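Local coordinates for protein methionyl-tRNA formyltransferase (Clostridium thermocellum, PDB 1ZGH) that probably transfers a formyl group from 10-formyltetrahydrofolate to the methionine of initiator methionyl-tRNA, at residues 226-231 with 235-240. Numbering follows the deposited sequence.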
loop_
_atom_site.group_PDB
_atom_site.type_symbol
_atom_site.label_atom_id
_atom_site.label_comp_id
_atom_site.label_asym_id
_atom_site.label_seq_id
_atom_site.Cartn_x
_atom_site.Cartn_y
_atom_site.Cartn_z
ATOM N N ALA A 226 4.165 8.917 14.613
ATOM C CA ALA A 226 4.824 10.194 14.683
ATOM C C ALA A 226 5.220 10.454 16.144
ATOM O O ALA A 226 4.452 10.195 17.058
ATOM C CB ALA A 226 3.927 11.316 14.173
ATOM N N PHE A 227 6.399 10.988 16.336
ATOM C CA PHE A 227 6.909 11.186 17.693
ATOM C C PHE A 227 7.787 12.424 17.877
ATOM O O PHE A 227 8.325 12.978 16.905
ATOM C CB PHE A 227 7.635 9.913 18.161
ATOM C CG PHE A 227 8.984 9.725 17.595
ATOM C CD1 PHE A 227 10.094 10.208 18.281
ATOM C CD2 PHE A 227 9.171 9.060 16.386
ATOM C CE1 PHE A 227 11.369 10.055 17.792
ATOM C CE2 PHE A 227 10.471 8.876 15.876
ATOM C CZ PHE A 227 11.576 9.372 16.593
ATOM N N ILE A 228 7.890 12.862 19.131
ATOM C CA ILE A 228 8.973 13.716 19.582
ATOM C C ILE A 228 9.761 13.056 20.739
ATOM O O ILE A 228 9.272 12.106 21.393
ATOM C CB ILE A 228 8.446 15.090 19.971
ATOM C CG1 ILE A 228 7.685 15.062 21.274
ATOM C CG2 ILE A 228 7.532 15.674 18.862
ATOM C CD1 ILE A 228 7.406 16.439 21.794
ATOM N N LYS A 229 11.008 13.496 20.932
ATOM C CA LYS A 229 11.831 13.101 22.094
ATOM C C LYS A 229 11.706 14.191 23.196
ATOM O O LYS A 229 11.579 15.366 22.878
ATOM C CB LYS A 229 13.296 12.893 21.680
ATOM C CG LYS A 229 13.495 11.959 20.488
ATOM C CD LYS A 229 14.967 11.777 20.137
ATOM C CE LYS A 229 15.198 10.843 18.943
ATOM N NZ LYS A 229 16.658 10.912 18.551
ATOM N N TYR A 230 11.664 13.806 24.477
ATOM C CA TYR A 230 11.653 14.763 25.584
ATOM C C TYR A 230 12.509 14.116 26.656
ATOM O O TYR A 230 12.096 13.143 27.285
ATOM C CB TYR A 230 10.234 15.054 26.094
ATOM C CG TYR A 230 10.149 16.244 27.026
ATOM C CD1 TYR A 230 10.433 17.524 26.569
ATOM C CD2 TYR A 230 9.785 16.098 28.364
ATOM C CE1 TYR A 230 10.350 18.629 27.400
ATOM C CE2 TYR A 230 9.698 17.216 29.228
ATOM C CZ TYR A 230 9.986 18.474 28.735
ATOM O OH TYR A 230 9.927 19.606 29.530
ATOM N N GLY A 231 13.751 14.585 26.776
ATOM C CA GLY A 231 14.794 13.844 27.491
ATOM C C GLY A 231 14.909 12.403 27.036
ATOM O O GLY A 231 14.990 12.114 25.844
ATOM N N LEU A 235 7.463 10.529 22.926
ATOM C CA LEU A 235 6.022 10.789 22.925
ATOM C C LEU A 235 5.468 10.431 21.555
ATOM O O LEU A 235 5.843 11.085 20.539
ATOM C CB LEU A 235 5.730 12.262 23.225
ATOM C CG LEU A 235 5.853 12.669 24.684
ATOM C CD1 LEU A 235 7.282 12.539 25.216
ATOM C CD2 LEU A 235 5.356 14.100 24.812
ATOM N N GLU A 236 4.663 9.366 21.489
ATOM C CA GLU A 236 4.109 8.903 20.225
ATOM C C GLU A 236 2.650 9.325 20.112
ATOM O O GLU A 236 1.884 9.127 21.041
ATOM C CB GLU A 236 4.223 7.383 20.111
ATOM C CG GLU A 236 5.651 6.899 19.990
ATOM C CD GLU A 236 5.773 5.394 19.661
ATOM O OE1 GLU A 236 4.771 4.699 19.485
ATOM O OE2 GLU A 236 6.911 4.898 19.577
ATOM N N PHE A 237 2.273 9.889 18.974
ATOM C CA PHE A 237 0.961 10.485 18.791
ATOM C C PHE A 237 0.100 9.677 17.835
ATOM O O PHE A 237 0.610 9.071 16.874
ATOM C CB PHE A 237 1.089 11.935 18.231
ATOM C CG PHE A 237 1.936 12.831 19.072
ATOM C CD1 PHE A 237 1.383 13.535 20.125
ATOM C CD2 PHE A 237 3.312 12.977 18.818
ATOM C CE1 PHE A 237 2.157 14.327 20.920
ATOM C CE2 PHE A 237 4.075 13.789 19.609
ATOM C CZ PHE A 237 3.487 14.461 20.665
ATOM N N SER A 238 -1.201 9.705 18.082
ATOM C CA SER A 238 -2.189 9.122 17.166
ATOM C C SER A 238 -3.554 9.795 17.352
ATOM O O SER A 238 -3.736 10.631 18.281
ATOM C CB SER A 238 -2.265 7.609 17.390
ATOM O OG SER A 238 -2.636 7.372 18.734
ATOM N N ARG A 239 -4.478 9.478 16.438
ATOM C CA ARG A 239 -5.847 9.931 16.466
ATOM C C ARG A 239 -5.947 11.464 16.594
ATOM O O ARG A 239 -6.643 12.027 17.464
ATOM C CB ARG A 239 -6.613 9.268 17.593
ATOM C CG ARG A 239 -8.139 9.396 17.405
ATOM C CD ARG A 239 -8.880 8.239 18.048
ATOM N NE ARG A 239 -8.700 8.170 19.491
ATOM C CZ ARG A 239 -9.561 8.618 20.395
ATOM N NH1 ARG A 239 -10.682 9.253 20.038
ATOM N NH2 ARG A 239 -9.289 8.440 21.682
ATOM N N ALA A 240 -5.267 12.125 15.683
ATOM C CA ALA A 240 -5.234 13.562 15.645
ATOM C C ALA A 240 -6.530 14.144 15.093
ATOM O O ALA A 240 -7.121 13.573 14.189
ATOM C CB ALA A 240 -4.104 13.986 14.778
HETATM O O HOH W 1 1.281 8.792 14.136
#
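Ile228 and Leu235 form the hydrogen-bonded pair of a beta hairpin, with their backbones joined in both directions: Leu235 N gives a nearly straight bond to Ile228 O (2.8 Å), and Ile228 N a more bent one to Leu235 O (3.1 Å, 149° at the hydrogen). Next along the strands, Phe227 and Glu236 make the non-hydrogen-bonded pair, where Phe227 CA lies 3.0 Å from Leu235 O in a CA-H...O contact. Phe237 N then bonds to Ala226 O at 2.9 Å, and beyond it a water takes the place of a direct bond, accepting from Ala226 N and donating to Phe237 O. The tighter apolar packing is on the face of Ile228, Leu235 and Phe237. Ile228 CG1 stands between its own backbone N and carbonyl carbon (chi1 73°) and meets Leu235 CB at 3.9 Å, while Ile228 CG2 reaches Phe237 CE2 at 4.0 Å. The Phe237 ring turns an edge to the partner strand, with Ala226 O, Ile228 N and Phe227 CA near its plane; CD2 comes within 3.5 Å of Ala226 O. Ile215 of helix 208-217 touches both Ala226 and Phe237, and Val251 of strand 246-254 lies against Leu235 and Phe237. The face of Phe227 and Glu236 is looser, with a single side-chain contact, Phe227 CB to Glu236 CG at 4.0 Å; Phe227 also meets Ser200 and Glu201. The turn end is the solvent side, where exposed Tyr230 offers just CB to Leu235 CD1 and its ring projects beyond. This is the first hairpin of the three-stranded antiparallel sheet in the C-terminal domain, with 235-238 in the central strand. Three backbone hydrogen bonds and one apolar face join the strands, and the water carries the polar link on past the last direct bond, satisfying Ala226 N and Phe237 O.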